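Local coordinates for Dye-decolorizing peroxidase Tfu_3078 (Thermobifida fusca, PDB 5FW4), which uses hydrogen peroxide and a non-covalently bound heme b to oxidise anthraquinone dyes and many other compounds, its physiological substrate being unknown, at residues E169-D174 / L393-D398; W215-F220 / Y357-G362; R280-L285 / I404-S409. All coordinates share one frame; numbering follows the deposited sequence.

Along the chain the segments come in the order 169-174, 215-220, 280-285, 357-362, 393-398 and 404-409, so contact 3 interlocks with both of the others. Contact 3 lies between them, its centre about 12 Å from that of contact 1 and about 11 Å from that of contact 2, whereas the centres of contacts 1 and 2 are about 23 Å apart. Contacts 2 and 3 share the four-stranded sheet of the C-terminal half: one meets its edge strand 353-363, the other joins strands 275-284 and 404-414. Contacts 1 and 3 are tied by an Asp173-Arg280 salt bridge. Contacts 1 and 2 join the N-terminal half to the heme-binding C-terminal half, while contact 3 lies within the latter.

Contact 1: residues E169-D174 / L393-D398; sequences EFSTDD and LADQGD
Ala394, close to the end of helix 386-395, sets its methyl into the type I turn of Phe170 to Asp173, and the packing is densest here. Ser171 OG lies 3.5 Å from Ala394 CB, and Phe170 CB flanks the same methyl. Thr172 OG1 sits between the backbone N and the carbonyl carbon (chi1 52°), 3.8 Å from Ala394 CB, while Thr172 CG2 lies 3.9 Å from Ala394 CA. A methyl suits a place where the CA atoms of Thr172 and Ala394 are 5.5 Å apart. An alanine in place of Thr172 would probably open a gap over Ala394 and lose packing on Gln390. Asp173 steadies the turn, its OD2 taking the N-H of Phe170 at 2.7 Å.

The solvent side is looser and polar. Ser171 OG donates to Asp395 OD1 at 3.0 Å, nearly along the C-O axis, and a water links Ser171 N to the same oxygen. Beyond the helix, Asp398 is hydrogen-bonded to His338, the probable proximal heme ligand, and Leu393 touches the heme. With two donors on one oxygen, the Asp395 carboxylate is likely to stay ionised and to hold the loop by bonds that water can share, unlike the buried Ala394 methyl, which offers contact alone.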
loop_
_atom_site.group_PDB
_atom_site.type_symbol
_atom_site.label_atom_id
_atom_site.label_comp_id
_atom_site.label_asym_id
_atom_site.label_seq_id
_atom_site.Cartn_x
_atom_site.Cartn_y
_atom_site.Cartn_z
ATOM N N GLU A 169 24.246 -4.906 17.466
ATOM C CA GLU A 169 23.741 -3.543 17.591
ATOM C C GLU A 169 24.670 -2.624 16.810
ATOM O O GLU A 169 25.885 -2.802 16.857
ATOM C CB GLU A 169 23.714 -3.081 19.055
ATOM C CG GLU A 169 22.741 -3.851 19.935
ATOM C CD GLU A 169 22.528 -3.191 21.290
ATOM O OE1 GLU A 169 23.472 -2.568 21.828
ATOM O OE2 GLU A 169 21.401 -3.311 21.807
ATOM N N PHE A 170 24.092 -1.680 16.070
ATOM C CA PHE A 170 24.880 -0.692 15.323
ATOM C C PHE A 170 24.680 0.655 15.972
ATOM O O PHE A 170 23.626 0.915 16.571
ATOM C CB PHE A 170 24.481 -0.640 13.848
ATOM C CG PHE A 170 24.702 -1.939 13.099
ATOM C CD1 PHE A 170 25.955 -2.278 12.637
ATOM C CD2 PHE A 170 23.646 -2.836 12.858
ATOM C CE1 PHE A 170 26.169 -3.456 11.948
ATOM C CE2 PHE A 170 23.861 -4.021 12.157
ATOM C CZ PHE A 170 25.127 -4.337 11.714
ATOM N N SER A 171 25.679 1.527 15.830
ATOM C CA SER A 171 25.695 2.781 16.560
ATOM C C SER A 171 24.580 3.747 16.126
ATOM O O SER A 171 24.235 4.661 16.859
ATOM C CB SER A 171 27.088 3.446 16.443
ATOM O OG SER A 171 27.389 3.741 15.095
ATOM N N THR A 172 24.041 3.572 14.925
ATOM C CA THR A 172 22.970 4.426 14.426
ATOM C C THR A 172 21.582 3.785 14.636
ATOM O O THR A 172 20.587 4.332 14.192
ATOM C CB THR A 172 23.124 4.692 12.917
ATOM O OG1 THR A 172 23.263 3.446 12.206
ATOM C CG2 THR A 172 24.364 5.599 12.675
ATOM N N ASP A 173 21.546 2.632 15.281
ATOM C CA ASP A 173 20.276 1.925 15.489
ATOM C C ASP A 173 19.196 2.806 16.162
ATOM O O ASP A 173 19.477 3.588 17.060
ATOM C CB ASP A 173 20.515 0.654 16.326
ATOM C CG ASP A 173 21.052 -0.534 15.506
ATOM O OD1 ASP A 173 21.160 -0.505 14.274
ATOM O OD2 ASP A 173 21.382 -1.552 16.123
ATOM N N ASP A 174 17.928 2.619 15.789
ATOM C CA ASP A 174 16.824 3.342 16.434
ATOM C C ASP A 174 15.623 2.400 16.383
ATOM O O ASP A 174 14.531 2.795 16.025
ATOM C CB ASP A 174 16.529 4.613 15.659
ATOM C CG ASP A 174 15.627 5.589 16.409
ATOM O OD1 ASP A 174 15.515 5.547 17.638
ATOM O OD2 ASP A 174 15.015 6.423 15.734
ATOM N N LEU A 393 28.980 1.942 7.581
ATOM C CA LEU A 393 28.094 3.068 7.315
ATOM C C LEU A 393 27.752 3.753 8.613
ATOM O O LEU A 393 27.726 4.965 8.669
ATOM C CB LEU A 393 26.802 2.653 6.624
ATOM C CG LEU A 393 26.834 2.005 5.249
ATOM C CD1 LEU A 393 25.422 1.724 4.748
ATOM C CD2 LEU A 393 27.591 2.854 4.225
ATOM N N ALA A 394 27.407 2.958 9.626
ATOM C CA ALA A 394 27.178 3.465 10.978
ATOM C C ALA A 394 28.370 4.241 11.564
ATOM O O ALA A 394 28.228 5.362 12.020
ATOM C CB ALA A 394 26.862 2.314 11.911
ATOM N N ASP A 395 29.524 3.597 11.621
ATOM C CA ASP A 395 30.677 4.167 12.335
ATOM C C ASP A 395 31.467 5.179 11.520
ATOM O O ASP A 395 32.148 6.036 12.087
ATOM C CB ASP A 395 31.641 3.061 12.765
ATOM C CG ASP A 395 31.012 2.063 13.724
ATOM O OD1 ASP A 395 30.028 2.426 14.399
ATOM O OD2 ASP A 395 31.550 0.929 13.811
ATOM N N GLN A 396 31.451 5.062 10.200
ATOM C CA GLN A 396 32.312 5.941 9.385
ATOM C C GLN A 396 31.546 7.163 8.882
ATOM O O GLN A 396 32.051 7.946 8.077
ATOM C CB GLN A 396 32.968 5.166 8.247
ATOM C CG GLN A 396 33.942 4.102 8.741
ATOM C CD GLN A 396 34.676 3.396 7.613
ATOM O OE1 GLN A 396 34.725 2.168 7.558
ATOM N NE2 GLN A 396 35.254 4.166 6.715
ATOM N N GLY A 397 30.324 7.332 9.374
ATOM C CA GLY A 397 29.575 8.548 9.154
ATOM C C GLY A 397 29.077 8.718 7.732
ATOM O O GLY A 397 29.240 9.788 7.132
ATOM N N ASP A 398 28.408 7.682 7.207
ATOM C CA ASP A 398 27.730 7.794 5.924
ATOM C C ASP A 398 26.972 9.090 5.910
ATOM O O ASP A 398 26.296 9.400 6.900
ATOM C CB ASP A 398 26.714 6.651 5.781
ATOM C CG ASP A 398 26.186 6.488 4.381
ATOM O OD1 ASP A 398 26.313 7.376 3.515
ATOM O OD2 ASP A 398 25.596 5.422 4.154
HETATM O O HOH W 1 28.032 0.247 14.745
#

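Contact 2: residues W215-F220 / Y357-G362; sequences WSLRGF and YSYDQG
Phe220 and Ser358 form one isolated antiparallel hydrogen-bonded pair, where two strands meet at 118° between their N-to-C directions. Of its backbone bonds, Ser358 N to Phe220 O is weak at 2.9 Å, and the bond from Phe220 N ends on Ser358 O, whose position is less sure. A water adds to these, accepting from Asp360 N at 3.0 Å and probably donating to Arg218 O.

CH-pi contacts form a second group. Phe220 CG lies between the backbone N and the carbonyl carbon (chi1 56°), which folds the ring back so that Ser358 CB stands over one face, 4.2 Å from the centroid; Asp360 CB meets the ring's edge. Leu217 CD2 stands over one face of Tyr359, toward its rim, 4.1 Å from the centroid.

Apolar contact continues where Leu217 CD1 reaches Gln361 CG at 3.9 Å. Gly219 suits its place because a CB there would run into Tyr357 CB.

The contact joins the edge strands of the two four-stranded antiparallel sheets, each ordered as in a ferredoxin-like fold. Strand 81-89 pairs with 215-220, and strand 369-379 with 357-362, supplying Arg369 for Asp360; Tyr357 OH bonds Pro79 O, and Thr197 of the second subunit bonds Asp360.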
loop_
_atom_site.group_PDB
_atom_site.type_symbol
_atom_site.label_atom_id
_atom_site.label_comp_id
_atom_site.label_asym_id
_atom_site.label_seq_id
_atom_site.Cartn_x
_atom_site.Cartn_y
_atom_site.Cartn_z
ATOM N N TRP A 215 5.192 -8.786 13.314
ATOM C CA TRP A 215 5.120 -7.504 12.596
ATOM C C TRP A 215 5.016 -7.764 11.131
ATOM O O TRP A 215 5.424 -8.805 10.640
ATOM C CB TRP A 215 6.342 -6.611 12.894
ATOM C CG TRP A 215 7.660 -7.207 12.538
ATOM C CD1 TRP A 215 8.487 -7.906 13.353
ATOM C CD2 TRP A 215 8.305 -7.162 11.259
ATOM N NE1 TRP A 215 9.607 -8.296 12.671
ATOM C CE2 TRP A 215 9.526 -7.852 11.385
ATOM C CE3 TRP A 215 7.980 -6.578 10.026
ATOM C CZ2 TRP A 215 10.412 -8.000 10.321
ATOM C CZ3 TRP A 215 8.860 -6.715 8.970
ATOM C CH2 TRP A 215 10.063 -7.427 9.122
ATOM N N SER A 216 4.476 -6.808 10.416
ATOM C CA SER A 216 4.460 -6.892 8.954
ATOM C C SER A 216 4.558 -5.533 8.303
ATOM O O SER A 216 4.147 -4.547 8.890
ATOM C CB SER A 216 3.158 -7.511 8.442
ATOM O OG SER A 216 2.097 -6.665 8.772
ATOM N N LEU A 217 4.979 -5.526 7.045
ATOM C CA LEU A 217 5.064 -4.304 6.256
ATOM C C LEU A 217 4.901 -4.596 4.790
ATOM O O LEU A 217 5.574 -5.437 4.228
ATOM C CB LEU A 217 6.397 -3.579 6.553
ATOM C CG LEU A 217 6.505 -2.180 5.933
ATOM C CD1 LEU A 217 5.445 -1.193 6.358
ATOM C CD2 LEU A 217 7.873 -1.599 6.251
ATOM N N ARG A 218 3.996 -3.879 4.161
ATOM C CA ARG A 218 3.811 -3.911 2.722
ATOM C C ARG A 218 4.788 -2.849 2.060
ATOM O O ARG A 218 4.924 -1.762 2.593
ATOM C CB ARG A 218 2.393 -3.526 2.440
ATOM C CG ARG A 218 1.402 -4.574 2.983
ATOM C CD ARG A 218 0.027 -4.071 2.674
ATOM N NE ARG A 218 -0.303 -4.159 1.285
ATOM C CZ ARG A 218 -0.752 -3.162 0.539
ATOM N NH1 ARG A 218 -0.876 -1.940 1.033
ATOM N NH2 ARG A 218 -0.998 -3.367 -0.733
ATOM N N GLY A 219 5.340 -3.160 0.886
ATOM C CA GLY A 219 6.164 -2.214 0.086
ATOM C C GLY A 219 5.825 -2.290 -1.388
ATOM O O GLY A 219 5.035 -3.137 -1.852
ATOM N N PHE A 220 6.378 -1.377 -2.163
ATOM C CA PHE A 220 6.055 -1.270 -3.560
ATOM C C PHE A 220 7.222 -0.719 -4.299
ATOM O O PHE A 220 8.071 -0.080 -3.665
ATOM C CB PHE A 220 4.817 -0.382 -3.825
ATOM C CG PHE A 220 4.907 1.019 -3.283
ATOM C CD1 PHE A 220 5.521 2.040 -4.061
ATOM C CD2 PHE A 220 4.507 1.320 -1.991
ATOM C CE1 PHE A 220 5.575 3.333 -3.548
ATOM C CE2 PHE A 220 4.562 2.586 -1.481
ATOM C CZ PHE A 220 5.177 3.615 -2.260
ATOM N N TYR A 357 12.099 -2.563 -1.246
ATOM C CA TYR A 357 10.847 -1.951 -1.652
ATOM C C TYR A 357 10.640 -0.648 -0.882
ATOM O O TYR A 357 10.961 -0.548 0.321
ATOM C CB TYR A 357 9.668 -2.942 -1.385
ATOM C CG TYR A 357 9.641 -4.067 -2.392
ATOM C CD1 TYR A 357 10.531 -5.134 -2.298
ATOM C CD2 TYR A 357 8.811 -4.010 -3.507
ATOM C CE1 TYR A 357 10.557 -6.148 -3.261
ATOM C CE2 TYR A 357 8.838 -4.998 -4.464
ATOM C CZ TYR A 357 9.709 -6.072 -4.342
ATOM O OH TYR A 357 9.759 -7.023 -5.316
ATOM N N SER A 358 10.006 0.319 -1.520
ATOM C CA SER A 358 9.498 1.461 -0.816
ATOM C C SER A 358 8.301 1.151 -0.001
ATOM O O SER A 358 7.600 0.184 -0.320
ATOM C CB SER A 358 9.115 2.562 -1.801
ATOM O OG SER A 358 10.299 3.024 -2.436
ATOM N N TYR A 359 8.097 1.946 1.037
ATOM C CA TYR A 359 6.896 1.906 1.882
ATOM C C TYR A 359 6.428 3.283 2.163
ATOM O O TYR A 359 7.258 4.266 2.251
ATOM C CB TYR A 359 7.102 1.121 3.184
ATOM C CG TYR A 359 7.944 1.738 4.274
ATOM C CD1 TYR A 359 7.385 2.540 5.240
ATOM C CD2 TYR A 359 9.302 1.470 4.358
ATOM C CE1 TYR A 359 8.129 3.045 6.286
ATOM C CE2 TYR A 359 10.086 1.988 5.372
ATOM C CZ TYR A 359 9.509 2.806 6.326
ATOM O OH TYR A 359 10.272 3.352 7.344
ATOM N N ASP A 360 5.116 3.399 2.204
ATOM C CA ASP A 360 4.385 4.613 2.511
ATOM C C ASP A 360 3.285 4.269 3.476
ATOM O O ASP A 360 2.290 3.576 3.130
ATOM C CB ASP A 360 3.861 5.260 1.241
ATOM C CG ASP A 360 3.220 6.654 1.476
ATOM O OD1 ASP A 360 2.807 6.983 2.624
ATOM O OD2 ASP A 360 3.049 7.396 0.476
ATOM N N GLN A 361 3.491 4.702 4.716
ATOM C CA GLN A 361 2.577 4.474 5.802
ATOM C C GLN A 361 2.024 5.789 6.318
ATOM O O GLN A 361 1.681 5.930 7.491
ATOM C CB GLN A 361 3.246 3.620 6.894
ATOM C CG GLN A 361 3.572 2.198 6.421
ATOM C CD GLN A 361 2.327 1.322 6.215
ATOM O OE1 GLN A 361 2.109 0.766 5.148
ATOM N NE2 GLN A 361 1.522 1.240 7.221
ATOM N N GLY A 362 1.950 6.778 5.433
ATOM C CA GLY A 362 1.378 8.073 5.808
ATOM C C GLY A 362 2.199 8.837 6.872
ATOM O O GLY A 362 3.406 9.122 6.693
HETATM O O HOH W 2 3.665 0.778 2.502
#

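Contact 3: residues R280-L285 / I404-S409; sequences RRIRML and IRHEGS. With HEM (protoporphyrin IX containing Fe), chain C.
Glu407 OE2 is gripped by Arg283 NE, in a salt bridge of 2.9 Å, and by a water that also accepts from Arg283 NH2. The oxygen lies in the guanidinium plane, yet NE meets it from above the carboxylate plane; the bend in Arg283 (chi3 53°) turns NE onto it. Glu407 OE1 binds Arg364 and a second water, itself 2.6 Å from Arg281 NE, so this buried carboxylate probably offsets part of the positive charge of the arginines around it. Asp370 takes the far end of Arg281.

The strands are antiparallel with a classic beta bulge: Glu407 and Gly408 both face Arg281, whose O accepts from Glu407 N at 2.9 Å and weakly from Gly408 N. Glycine fits there, since a CB would press on Arg281 CB.

On the opposite face of the sheet from Arg281, Arg280 NH1 donates to Ser409 OG at 2.9 Å; Arg280 NE also bonds His406 ND1, though that nitrogen's place is less sure. On this face Ile282, Met284, Ile404 and His406 line the heme pocket. Ile282 CG2 lies 3.6 Å from Ile404 CB and 3.5 Å from heme CBB, this branch packing against both isoleucine and vinyl. The His406 ring turns its edge to the heme methyl, with CE1 3.7 Å from CMC.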
loop_
_atom_site.group_PDB
_atom_site.type_symbol
_atom_site.label_atom_id
_atom_site.label_comp_id
_atom_site.label_asym_id
_atom_site.label_seq_id
_atom_site.Cartn_x
_atom_site.Cartn_y
_atom_site.Cartn_z
ATOM N N ARG A 280 15.540 -4.604 6.979
ATOM C CA ARG A 280 15.555 -3.414 7.805
ATOM C C ARG A 280 14.441 -2.487 7.330
ATOM O O ARG A 280 14.297 -2.234 6.120
ATOM C CB ARG A 280 16.943 -2.724 7.705
ATOM C CG ARG A 280 18.142 -3.601 8.039
ATOM C CD ARG A 280 18.319 -3.820 9.546
ATOM N NE ARG A 280 19.006 -2.671 10.154
ATOM C CZ ARG A 280 19.633 -2.655 11.323
ATOM N NH1 ARG A 280 19.705 -3.731 12.086
ATOM N NH2 ARG A 280 20.241 -1.529 11.712
ATOM N N ARG A 281 13.642 -2.007 8.262
ATOM C CA ARG A 281 12.669 -0.980 7.975
ATOM C C ARG A 281 13.403 0.346 8.206
ATOM O O ARG A 281 13.745 0.659 9.321
ATOM C CB ARG A 281 11.480 -1.067 8.903
ATOM C CG ARG A 281 10.391 -0.059 8.601
ATOM C CD ARG A 281 9.360 -0.088 9.684
ATOM N NE ARG A 281 8.341 0.952 9.573
ATOM C CZ ARG A 281 7.053 0.762 9.783
ATOM N NH1 ARG A 281 6.596 -0.449 10.078
ATOM N NH2 ARG A 281 6.209 1.777 9.669
ATOM N N ILE A 282 13.612 1.085 7.143
ATOM C CA ILE A 282 14.425 2.349 7.238
ATOM C C ILE A 282 13.572 3.532 6.868
ATOM O O ILE A 282 13.229 3.712 5.708
ATOM C CB ILE A 282 15.587 2.326 6.295
ATOM C CG1 ILE A 282 16.318 1.013 6.333
ATOM C CG2 ILE A 282 16.543 3.493 6.606
ATOM C CD1 ILE A 282 16.864 0.722 7.641
ATOM N N ARG A 283 13.232 4.332 7.853
ATOM C CA ARG A 283 12.434 5.515 7.657
ATOM C C ARG A 283 13.326 6.573 6.972
ATOM O O ARG A 283 14.477 6.693 7.332
ATOM C CB ARG A 283 11.941 6.041 8.992
ATOM C CG ARG A 283 11.012 7.258 8.865
ATOM C CD ARG A 283 10.358 7.734 10.148
ATOM N NE ARG A 283 11.243 8.015 11.275
ATOM C CZ ARG A 283 11.807 9.188 11.557
ATOM N NH1 ARG A 283 11.570 10.261 10.806
ATOM N NH2 ARG A 283 12.561 9.295 12.651
ATOM N N MET A 284 12.752 7.253 5.979
ATOM C CA MET A 284 13.414 8.389 5.258
ATOM C C MET A 284 12.931 9.721 5.804
ATOM O O MET A 284 11.738 9.957 5.946
ATOM C CB MET A 284 13.123 8.292 3.768
ATOM C CG MET A 284 13.806 7.126 3.104
ATOM S SD MET A 284 13.317 6.976 1.450
ATOM C CE MET A 284 14.432 5.856 0.758
ATOM N N LEU A 285 13.856 10.650 6.103
ATOM C CA LEU A 285 13.462 11.988 6.553
ATOM C C LEU A 285 13.232 12.864 5.329
ATOM O O LEU A 285 14.103 13.671 4.921
ATOM C CB LEU A 285 14.556 12.631 7.464
ATOM C CG LEU A 285 14.476 12.304 8.970
ATOM C CD1 LEU A 285 14.435 10.798 9.225
ATOM C CD2 LEU A 285 15.579 12.973 9.809
ATOM N N ILE A 404 18.107 9.128 7.362
ATOM C CA ILE A 404 17.466 7.817 7.584
ATOM C C ILE A 404 17.500 7.368 9.030
ATOM O O ILE A 404 18.400 7.735 9.775
ATOM C CB ILE A 404 18.113 6.689 6.739
ATOM C CG1 ILE A 404 19.510 6.320 7.275
ATOM C CG2 ILE A 404 18.040 7.011 5.264
ATOM C CD1 ILE A 404 20.294 5.334 6.439
ATOM N N ARG A 405 16.535 6.511 9.410
ATOM C CA ARG A 405 16.520 5.939 10.736
ATOM C C ARG A 405 16.194 4.482 10.624
ATOM O O ARG A 405 15.122 4.158 10.128
ATOM C CB ARG A 405 15.467 6.632 11.608
ATOM C CG ARG A 405 15.768 8.082 11.914
ATOM C CD ARG A 405 17.002 8.240 12.795
ATOM N NE ARG A 405 17.223 9.637 13.165
ATOM C CZ ARG A 405 18.040 10.502 12.535
ATOM N NH1 ARG A 405 18.733 10.170 11.446
ATOM N NH2 ARG A 405 18.128 11.733 12.999
ATOM N N HIS A 406 17.099 3.610 11.072
ATOM C CA HIS A 406 16.800 2.185 11.134
ATOM C C HIS A 406 15.814 1.861 12.271
ATOM O O HIS A 406 16.179 1.856 13.441
ATOM C CB HIS A 406 18.107 1.407 11.309
ATOM C CG HIS A 406 18.960 1.349 10.074
ATOM N ND1 HIS A 406 19.061 0.216 9.304
ATOM C CD2 HIS A 406 19.758 2.273 9.486
ATOM C CE1 HIS A 406 19.877 0.436 8.292
ATOM N NE2 HIS A 406 20.330 1.675 8.388
ATOM N N GLU A 407 14.570 1.505 11.938
ATOM C CA GLU A 407 13.538 1.284 12.971
ATOM C C GLU A 407 13.043 -0.167 13.143
ATOM O O GLU A 407 12.455 -0.494 14.163
ATOM C CB GLU A 407 12.328 2.189 12.691
ATOM C CG GLU A 407 12.655 3.675 12.762
ATOM C CD GLU A 407 11.460 4.559 12.506
ATOM O OE1 GLU A 407 10.487 4.130 11.866
ATOM O OE2 GLU A 407 11.472 5.709 12.953
ATOM N N GLY A 408 13.285 -1.010 12.163
ATOM C CA GLY A 408 12.900 -2.422 12.247
ATOM C C GLY A 408 14.081 -3.227 11.734
ATOM O O GLY A 408 14.812 -2.763 10.866
ATOM N N SER A 409 14.255 -4.431 12.264
ATOM C CA SER A 409 15.328 -5.305 11.852
ATOM C C SER A 409 14.997 -6.772 12.095
ATOM O O SER A 409 14.423 -7.120 13.130
ATOM C CB SER A 409 16.606 -4.984 12.609
ATOM O OG SER A 409 17.691 -5.785 12.145
HETATM C CHA HEM C . 24.124 1.443 -3.136
HETATM C CHB HEM C . 20.405 4.007 -1.392
HETATM C CHC HEM C . 20.805 1.609 2.787
HETATM C CHD HEM C . 24.344 -1.136 0.947
HETATM C C1A HEM C . 23.084 2.330 -3.009
HETATM C C2A HEM C . 22.718 3.249 -4.012
HETATM C C3A HEM C . 21.692 3.980 -3.510
HETATM C C4A HEM C . 21.411 3.519 -2.218
HETATM C CMA HEM C . 20.937 5.049 -4.203
HETATM C CAA HEM C . 23.376 3.424 -5.358
HETATM C CBA HEM C . 22.740 2.587 -6.462
HETATM C CGA HEM C . 23.054 1.129 -6.293
HETATM O O1A HEM C . 22.132 0.364 -5.898
HETATM O O2A HEM C . 24.207 0.703 -6.554
HETATM C C1B HEM C . 20.207 3.557 -0.074
HETATM C C2B HEM C . 19.211 4.075 0.789
HETATM C C3B HEM C . 19.301 3.407 1.979
HETATM C C4B HEM C . 20.392 2.448 1.795
HETATM C CMB HEM C . 18.228 5.151 0.425
HETATM C CAB HEM C . 18.494 3.485 3.202
HETATM C CBB HEM C . 17.339 4.146 3.286
HETATM C C1C HEM C . 21.791 0.658 2.663
HETATM C C2C HEM C . 22.147 -0.230 3.656
HETATM C C3C HEM C . 23.149 -1.029 3.117
HETATM C C4C HEM C . 23.397 -0.593 1.794
HETATM C CMC HEM C . 21.485 -0.245 5.010
HETATM C CAC HEM C . 23.972 -2.093 3.670
HETATM C CBC HEM C . 24.156 -2.248 4.944
HETATM C C1D HEM C . 24.528 -0.601 -0.339
HETATM C C2D HEM C . 25.554 -1.148 -1.234
HETATM C C3D HEM C . 25.496 -0.415 -2.370
HETATM C C4D HEM C . 24.446 0.572 -2.139
HETATM C CMD HEM C . 26.491 -2.317 -0.983
HETATM C CAD HEM C . 26.351 -0.616 -3.606
HETATM C CBD HEM C . 27.703 0.067 -3.382
HETATM C CGD HEM C . 28.643 -0.230 -4.530
HETATM O O1D HEM C . 29.264 -1.308 -4.617
HETATM O O2D HEM C . 28.782 0.632 -5.424
HETATM N NA HEM C . 22.276 2.513 -1.905
HETATM N NB HEM C . 20.875 2.596 0.561
HETATM N NC HEM C . 22.581 0.450 1.567
HETATM N ND HEM C . 23.863 0.440 -0.906
HETATM FE FE HEM C . 22.473 1.519 -0.189
HETATM O O HOH W 3 9.113 3.467 9.577
HETATM O O HOH W 4 12.741 7.343 14.545
HETATM O O HOH W 5 14.505 11.197 13.783
#